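Porin (Acinetobacter baumannii AB307-0294, PDB 5DL7) probably acts as an OprD-family porin, an 18-stranded beta-barrel that lets small solutes pass through the outer membrane. Local coordinates at residues 45-50 with 86-91; 191-196 with 257-262; 306-311 with 387-392. All blocks are in the same frame, centred on the assembly; numbering follows the deposited sequence.

Overall arrangement
All three contacts belong to one beta-barrel of the OprD family. Nearest the N terminus, interaction 1 ties strand 46-58 to the long loop between strands 66-79 and 105-117, closing an excursion of 35 residues. Interaction 2 closes one of 60 residues. It joins the short strand 193-194 to the loop between strands 240-253 and 263-275. Interaction 3 closes 75 residues and lets the loop after strand 278-288 reach strand 384-395. The contacts follow in series; none nests or crosses. Interactions 1 and 3 both touch the barrel wall, their centres about 16 Å apart. Interaction 2 has its centre about 29 and 28 Å from those of interactions 1 and 3.

Interaction 1. Residues 45-50 with 86-91; sequences AARDWA and DDYARS. With C8E ((hydroxyethyloxy)tri(ethyloxy)octane), chain K.
Arg47 lies across the ring of Tyr88 and meets it in two ways. Its CD sits over the ring centre in a CH-pi contact, 4.0 Å from the centroid. Farther out, CZ makes an off-centre cation-pi contact at 4.5 Å from the same centroid. CG of Arg47 is anti to the backbone N (chi1 -171°), and a bend at chi3 then turns NE. The guanidinium and ring planes stay 32° apart, so this is not a flat stack. NE also has a salt bridge to Asp33.

The contact joins strand 46-58 of an OprD-family beta-barrel to the loop that leads to strand 105-117. The two backbones run 62° apart and share a single bridge at Ala46 and Ala89. Ala89 N donates to Ala45 O at 2.8 Å, and Arg47 N donates to Ala89 O at 3.0 Å. Ala46 CB and Ala89 CB touch beside this bridge. The ring of Tyr88 also has Ala45 O at its edge, near its plane.

A second grip is polar. Ser91 OG gives its proton to Asp48 OD2 at 2.6 Å, on the lone pair that faces away from OD1. A water donates to OD2 as well, and Ser91 N adds a weak bond to OD2. Ser91 OG in turn accepts from Leu93 N. Asp48 OD1 forms a salt bridge with Arg102, a residue of a calcium site. Asp48 thus links the strand to the metal-bearing part of the loop.

Trp49 takes no part in the loop contact and packs on a detergent molecule instead. C8E O15 lies 3.7 Å above its ring plane, and C8E C17 comes within 3.5 Å of Trp49 CZ2.

Interaction 2. Residues 191-196 with 257-262; sequences KAATTD and KKIGEV. With CA (calcium ion), chain B.
One direct hydrogen bond joins the segments: Lys258 NZ donates to Thr194 O at 2.9 Å. NZ lies in the plane of that carbonyl, with a C=O...N angle of 150°. The Lys258 chain is extended beyond CG, which lets it span the distance to the other segment. Its CD and CE also run close to Thr194 O. Thr195 OG1 is nearby but has its own partner, the backbone O of Lys220.

The apolar contacts centre on Ala193. Ala193 CB meets Ile259 CG2 at 3.5 Å and also touches Lys258 CB. Two other contacts set carbon atoms against carbonyl oxygens. CG2 of Ile259 lies 3.4 Å from Lys191 O. CG and CD of Lys191 come against Lys258 O, CG at 3.6 Å.

Residues 257-262 lie in the barrel loop between strands 240-253 and 263-275. Residues 193-194 form a short, weakly bonded strand antiparallel to 181-182. Residues 257-260 form a type I beta turn, in which Gly260 N bonds to Lys257 O. Backbone bonds between Lys258 and Asp221 and between Ile259 and Asn190 fix the turn to its neighbours.

Just beyond the turn, away from the contact with 191-196, Glu261 binds a calcium ion through both carboxylate oxygens, OE1 at 2.5 Å and OE2 at 2.4 Å. Four waters and Glu253 also bind the ion. One of these waters donates a hydrogen bond to Val262 O at 2.7 Å, and Val262 N bonds to Glu253 OE2.

Interaction 3. Residues 306-311 with 387-392; sequences DFMSSD and RARFSH
The backbones at Met308 and Ser391 come no nearer than 6.6 Å between CA atoms, so an irregular loop meets a regular strand through side chains. Met308 carries the apolar part. Its SD lies 3.9 Å from Ser391 CB and is equally close to Arg389 CB. A turn at chi3 (60°) brings CE back over the same strand, 3.8 Å from Arg389 CB. The methionine tip therefore rests on two residues that point from the strand to the same side. Arg410 of the next strand also touches Met308.

The polar part lies beside it. Ser309 OG and Ser391 OG are 2.9 Å apart. A water lies between the same residues. It accepts from Ser309 N at 3.1 Å and is hydrogen-bonded to Ser391 OG at 2.8 Å. Ser309 OG is hydrogen-bonded to Glu408 OE1, and Met308 N is bonded to Glu369 OE2. These two glutamates belong to the strands that flank 384-395.

The CB of Arg389 meets Met308, while NH2 at the far end of the same chain is hydrogen-bonded to Asn412 OD1.

The segment 306-311 belongs to the loop after strand 278-288, which here packs against the inner side of strand 384-395 of the barrel wall. This is consistent with the inward-folded loops that narrow the pore in OprD-family porins.

Interaction 1. Residues 45-50 with 86-91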
# COMPACT_ATOMS: atom_id res chain seq x y z
N ALA A 45 -18.74 -4.97 12.93
CA ALA A 45 -18.00 -4.19 11.91
C ALA A 45 -16.66 -3.80 12.50
O ALA A 45 -16.49 -3.87 13.75
CB ALA A 45 -18.78 -2.93 11.52
N ALA A 46 -15.67 -3.57 11.62
CA ALA A 46 -14.41 -2.86 11.97
C ALA A 46 -14.67 -1.41 11.61
O ALA A 46 -15.06 -1.13 10.43
CB ALA A 46 -13.22 -3.37 11.20
N ARG A 47 -14.47 -0.47 12.54
CA ARG A 47 -14.95 0.90 12.24
C ARG A 47 -14.16 1.88 13.07
O ARG A 47 -13.85 1.59 14.21
CB ARG A 47 -16.41 1.09 12.64
CG ARG A 47 -17.15 2.34 12.23
CD ARG A 47 -18.65 2.31 12.62
NE ARG A 47 -19.29 1.32 11.82
CZ ARG A 47 -20.61 0.92 11.90
NH1 ARG A 47 -21.35 1.38 12.86
NH2 ARG A 47 -21.08 -0.00 11.12
N ASP A 48 -13.88 3.04 12.46
CA ASP A 48 -13.31 4.17 13.24
C ASP A 48 -13.52 5.44 12.39
O ASP A 48 -13.77 5.42 11.20
CB ASP A 48 -11.80 4.03 13.53
CG ASP A 48 -11.43 3.19 14.68
OD1 ASP A 48 -11.81 3.45 15.84
OD2 ASP A 48 -10.65 2.11 14.46
N TRP A 49 -13.45 6.57 13.10
CA TRP A 49 -13.54 7.84 12.45
C TRP A 49 -12.44 8.71 13.12
O TRP A 49 -12.41 8.90 14.35
CB TRP A 49 -14.85 8.48 12.63
CG TRP A 49 -15.06 9.73 11.84
CD1 TRP A 49 -14.35 10.19 10.73
CD2 TRP A 49 -15.99 10.78 12.15
NE1 TRP A 49 -14.83 11.39 10.32
CE2 TRP A 49 -15.78 11.81 11.21
CE3 TRP A 49 -16.93 10.97 13.19
CZ2 TRP A 49 -16.56 12.98 11.19
CZ3 TRP A 49 -17.61 12.15 13.27
CH2 TRP A 49 -17.42 13.17 12.28
N ALA A 50 -11.48 9.14 12.28
CA ALA A 50 -10.31 9.82 12.80
C ALA A 50 -9.87 10.98 11.96
O ALA A 50 -10.19 11.13 10.80
CB ALA A 50 -9.09 8.86 12.89
N ASP A 86 -15.11 1.82 20.67
CA ASP A 86 -14.63 0.60 21.41
C ASP A 86 -15.53 -0.58 21.18
O ASP A 86 -15.13 -1.72 21.41
CB ASP A 86 -14.55 0.88 22.92
CG ASP A 86 -13.70 2.11 23.26
OD1 ASP A 86 -12.89 2.58 22.42
OD2 ASP A 86 -13.77 2.57 24.37
N ASP A 87 -16.69 -0.35 20.66
CA ASP A 87 -17.52 -1.52 20.32
C ASP A 87 -17.35 -2.15 18.95
O ASP A 87 -18.16 -3.04 18.58
CB ASP A 87 -18.94 -1.13 20.43
CG ASP A 87 -19.33 -0.68 21.80
OD1 ASP A 87 -19.02 -1.43 22.76
OD2 ASP A 87 -19.98 0.38 21.85
N TYR A 88 -16.33 -1.75 18.21
CA TYR A 88 -16.10 -2.24 16.89
C TYR A 88 -14.74 -2.85 16.76
O TYR A 88 -13.79 -2.49 17.46
CB TYR A 88 -16.28 -1.06 15.88
CG TYR A 88 -17.63 -0.50 15.84
CD1 TYR A 88 -18.65 -1.21 15.33
CD2 TYR A 88 -17.94 0.67 16.46
CE1 TYR A 88 -19.94 -0.69 15.34
CE2 TYR A 88 -19.17 1.16 16.56
CZ TYR A 88 -20.20 0.48 16.01
OH TYR A 88 -21.45 1.00 16.09
N ALA A 89 -14.55 -3.72 15.74
CA ALA A 89 -13.25 -4.25 15.43
C ALA A 89 -12.27 -3.12 14.88
O ALA A 89 -12.74 -2.00 14.53
CB ALA A 89 -13.20 -5.44 14.55
N ARG A 90 -11.04 -3.35 15.20
CA ARG A 90 -10.00 -2.41 14.94
C ARG A 90 -9.98 -2.15 13.42
O ARG A 90 -10.02 -3.08 12.62
CB ARG A 90 -8.64 -2.75 15.40
CG ARG A 90 -8.01 -3.93 14.90
CD ARG A 90 -6.74 -4.17 15.73
NE ARG A 90 -5.63 -3.40 15.21
CZ ARG A 90 -4.51 -3.92 14.66
NH1 ARG A 90 -4.35 -5.25 14.50
NH2 ARG A 90 -3.47 -3.16 14.32
N SER A 91 -9.90 -0.86 13.05
CA SER A 91 -9.72 -0.45 11.63
C SER A 91 -8.33 -0.29 11.17
O SER A 91 -8.03 -0.27 9.93
CB SER A 91 -10.49 0.88 11.47
OG SER A 91 -9.80 1.98 12.03
O12 C8E K . -19.88 7.62 12.93
C13 C8E K . -19.74 8.92 12.40
C14 C8E K . -19.20 8.84 10.98
O15 C8E K . -19.27 10.11 10.32
C16 C8E K . -19.02 10.07 8.89
C17 C8E K . -18.18 11.29 8.65
O18 C8E K . -17.87 11.56 7.28
C19 C8E K . -16.53 12.07 7.14
C20 C8E K . -15.99 12.04 5.72
O21 C8E K . -14.54 11.74 5.70
O HOH W 1 -8.18 1.35 14.71

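Interaction 2. Residues 191-196 with 257-262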
# COMPACT_ATOMS: atom_id res chain seq x y z
N LYS A 191 3.08 -19.09 11.54
CA LYS A 191 2.80 -18.05 12.56
C LYS A 191 3.15 -16.75 11.96
O LYS A 191 3.81 -16.76 10.93
CB LYS A 191 3.68 -18.36 13.80
CG LYS A 191 5.23 -18.31 13.55
CD LYS A 191 6.00 -18.62 14.84
CE LYS A 191 5.85 -17.53 15.83
NZ LYS A 191 6.56 -18.04 17.02
N ALA A 192 2.78 -15.68 12.62
CA ALA A 192 3.36 -14.35 12.33
C ALA A 192 4.71 -14.36 13.09
O ALA A 192 4.83 -14.91 14.21
CB ALA A 192 2.43 -13.27 12.88
N ALA A 193 5.77 -13.79 12.57
CA ALA A 193 7.05 -13.79 13.18
C ALA A 193 7.77 -12.48 13.03
O ALA A 193 7.50 -11.71 12.14
CB ALA A 193 7.97 -14.86 12.60
N THR A 194 8.71 -12.25 13.93
CA THR A 194 9.52 -11.06 13.82
C THR A 194 10.98 -11.49 13.76
O THR A 194 11.42 -12.59 14.16
CB THR A 194 9.30 -10.04 14.91
OG1 THR A 194 9.67 -10.70 16.12
CG2 THR A 194 7.87 -9.54 15.02
N THR A 195 11.81 -10.54 13.38
CA THR A 195 13.24 -10.78 13.26
C THR A 195 14.04 -9.51 13.39
O THR A 195 13.47 -8.45 13.53
CB THR A 195 13.50 -11.55 11.87
OG1 THR A 195 14.82 -12.10 11.86
CG2 THR A 195 13.28 -10.62 10.72
N ASP A 196 15.34 -9.58 13.28
CA ASP A 196 15.99 -8.35 13.52
C ASP A 196 16.47 -7.55 12.37
O ASP A 196 17.18 -6.53 12.60
CB ASP A 196 17.03 -8.45 14.45
CG ASP A 196 17.98 -9.39 14.09
OD1 ASP A 196 18.16 -9.73 12.96
OD2 ASP A 196 18.49 -9.97 15.12
N LYS A 257 14.08 -20.38 9.37
CA LYS A 257 12.71 -20.49 8.85
C LYS A 257 11.62 -20.35 9.85
O LYS A 257 10.75 -21.24 10.12
CB LYS A 257 12.53 -21.72 7.95
CG LYS A 257 12.93 -22.94 8.50
CD LYS A 257 12.54 -24.13 7.54
CE LYS A 257 12.97 -25.44 8.14
NZ LYS A 257 14.39 -25.64 7.96
N LYS A 258 11.58 -19.15 10.41
CA LYS A 258 10.67 -18.94 11.58
C LYS A 258 9.25 -19.12 11.26
O LYS A 258 8.41 -19.32 12.17
CB LYS A 258 10.89 -17.52 12.08
CG LYS A 258 12.26 -17.32 12.68
CD LYS A 258 12.36 -15.89 13.20
CE LYS A 258 13.60 -15.77 14.01
NZ LYS A 258 13.60 -14.38 14.58
N ILE A 259 8.78 -18.99 10.02
CA ILE A 259 7.33 -19.11 9.62
C ILE A 259 7.10 -20.47 8.85
O ILE A 259 6.01 -20.74 8.40
CB ILE A 259 6.67 -17.95 8.92
CG1 ILE A 259 7.27 -17.72 7.47
CG2 ILE A 259 6.95 -16.64 9.72
CD1 ILE A 259 6.67 -16.59 6.73
N GLY A 260 8.08 -21.24 8.87
CA GLY A 260 8.10 -22.54 8.18
C GLY A 260 8.43 -22.47 6.71
O GLY A 260 9.04 -21.48 6.24
N GLU A 261 7.97 -23.45 5.96
CA GLU A 261 8.10 -23.46 4.51
C GLU A 261 7.51 -22.25 3.86
O GLU A 261 6.42 -21.82 4.16
CB GLU A 261 7.54 -24.72 3.97
CG GLU A 261 7.61 -24.96 2.48
CD GLU A 261 9.08 -25.10 1.97
OE1 GLU A 261 10.02 -25.31 2.73
OE2 GLU A 261 9.18 -25.17 0.66
N VAL A 262 8.28 -21.69 2.89
CA VAL A 262 7.79 -20.62 2.05
C VAL A 262 8.17 -21.03 0.64
O VAL A 262 9.32 -21.27 0.36
CB VAL A 262 8.46 -19.25 2.41
CG1 VAL A 262 8.02 -18.15 1.42
CG2 VAL A 262 8.20 -18.86 3.84
CA CA B . 11.58 -24.81 0.82
O HOH W 2 10.98 -23.12 -0.78
O HOH W 3 11.42 -26.36 -1.08
O HOH W 4 13.74 -24.41 -0.10
O HOH W 5 12.54 -26.91 1.54

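Interaction 3. Residues 306-311 with 387-392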
# COMPACT_ATOMS: atom_id res chain seq x y z
N ASP A 306 -4.85 -4.22 -6.08
CA ASP A 306 -4.79 -3.76 -4.66
C ASP A 306 -6.21 -3.44 -4.16
O ASP A 306 -6.67 -2.34 -4.00
CB ASP A 306 -3.98 -2.48 -4.56
CG ASP A 306 -4.52 -1.33 -5.46
OD1 ASP A 306 -5.25 -1.52 -6.65
OD2 ASP A 306 -4.18 -0.11 -5.07
N PHE A 307 -6.99 -4.49 -3.93
CA PHE A 307 -8.43 -4.37 -3.50
C PHE A 307 -8.63 -4.12 -2.00
O PHE A 307 -7.64 -4.42 -1.22
CB PHE A 307 -9.10 -5.67 -3.93
CG PHE A 307 -9.64 -5.59 -5.37
CD1 PHE A 307 -8.78 -5.55 -6.45
CD2 PHE A 307 -10.97 -5.51 -5.63
CE1 PHE A 307 -9.28 -5.54 -7.77
CE2 PHE A 307 -11.48 -5.43 -6.95
CZ PHE A 307 -10.61 -5.43 -8.02
N MET A 308 -9.71 -3.58 -1.61
CA MET A 308 -10.02 -3.04 -0.32
C MET A 308 -10.09 -4.14 0.75
O MET A 308 -9.60 -3.94 1.90
CB MET A 308 -11.24 -2.18 -0.32
CG MET A 308 -10.96 -0.93 -1.16
SD MET A 308 -12.62 -0.10 -1.53
CE MET A 308 -13.25 0.26 0.07
N SER A 309 -10.75 -5.26 0.43
CA SER A 309 -11.33 -6.10 1.49
C SER A 309 -10.58 -7.47 1.60
O SER A 309 -11.02 -8.26 2.44
CB SER A 309 -12.81 -6.37 1.27
OG SER A 309 -13.49 -5.12 1.22
N SER A 310 -9.58 -7.73 0.75
CA SER A 310 -8.76 -8.94 0.82
C SER A 310 -7.49 -8.66 0.07
O SER A 310 -7.46 -7.80 -0.82
CB SER A 310 -9.47 -10.12 0.11
OG SER A 310 -8.66 -11.33 -0.05
N ASP A 311 -6.48 -9.49 0.29
CA ASP A 311 -5.24 -9.44 -0.45
C ASP A 311 -5.22 -10.21 -1.74
O ASP A 311 -4.26 -9.97 -2.53
CB ASP A 311 -4.04 -9.68 0.43
CG ASP A 311 -3.79 -11.01 0.81
OD1 ASP A 311 -4.40 -12.04 0.35
OD2 ASP A 311 -2.64 -11.24 1.20
N ARG A 387 -12.92 11.77 -1.24
CA ARG A 387 -13.04 10.49 -1.89
C ARG A 387 -14.00 9.66 -1.15
O ARG A 387 -14.04 9.68 0.11
CB ARG A 387 -11.66 9.90 -2.00
CG ARG A 387 -11.52 8.69 -2.82
CD ARG A 387 -10.09 8.19 -2.71
NE ARG A 387 -9.84 7.11 -3.63
CZ ARG A 387 -8.63 6.48 -3.67
NH1 ARG A 387 -7.67 6.79 -2.74
NH2 ARG A 387 -8.42 5.49 -4.52
N ALA A 388 -14.70 8.84 -1.93
CA ALA A 388 -15.56 7.83 -1.37
C ALA A 388 -15.37 6.48 -2.10
O ALA A 388 -15.34 6.47 -3.34
CB ALA A 388 -17.02 8.24 -1.47
N ARG A 389 -15.09 5.47 -1.32
CA ARG A 389 -14.84 4.14 -1.80
C ARG A 389 -15.79 3.20 -1.11
O ARG A 389 -16.00 3.22 0.11
CB ARG A 389 -13.42 3.74 -1.55
CG ARG A 389 -12.42 4.34 -2.53
CD ARG A 389 -10.94 4.02 -2.11
NE ARG A 389 -10.63 4.78 -0.92
CZ ARG A 389 -9.50 4.60 -0.21
NH1 ARG A 389 -8.62 3.65 -0.66
NH2 ARG A 389 -9.19 5.36 0.84
N PHE A 390 -16.29 2.25 -1.93
CA PHE A 390 -17.21 1.18 -1.46
C PHE A 390 -16.80 -0.17 -2.05
O PHE A 390 -16.54 -0.26 -3.24
CB PHE A 390 -18.60 1.48 -1.90
CG PHE A 390 -19.13 2.78 -1.52
CD1 PHE A 390 -19.76 2.95 -0.20
CD2 PHE A 390 -19.04 3.91 -2.39
CE1 PHE A 390 -20.18 4.32 0.14
CE2 PHE A 390 -19.50 5.22 -2.01
CZ PHE A 390 -20.10 5.37 -0.77
N SER A 391 -16.83 -1.20 -1.25
CA SER A 391 -16.48 -2.54 -1.66
C SER A 391 -17.63 -3.48 -1.14
O SER A 391 -17.87 -3.52 0.03
CB SER A 391 -15.19 -2.95 -1.12
OG SER A 391 -14.97 -4.36 -1.11
N HIS A 392 -18.18 -4.27 -2.03
CA HIS A 392 -19.04 -5.38 -1.61
C HIS A 392 -18.13 -6.61 -1.87
O HIS A 392 -17.88 -7.01 -3.01
CB HIS A 392 -20.30 -5.49 -2.57
CG HIS A 392 -21.16 -6.76 -2.32
ND1 HIS A 392 -21.47 -7.23 -1.08
CD2 HIS A 392 -21.68 -7.70 -3.19
CE1 HIS A 392 -22.23 -8.33 -1.17
NE2 HIS A 392 -22.33 -8.65 -2.44
O HOH W 6 -12.58 -5.45 -2.12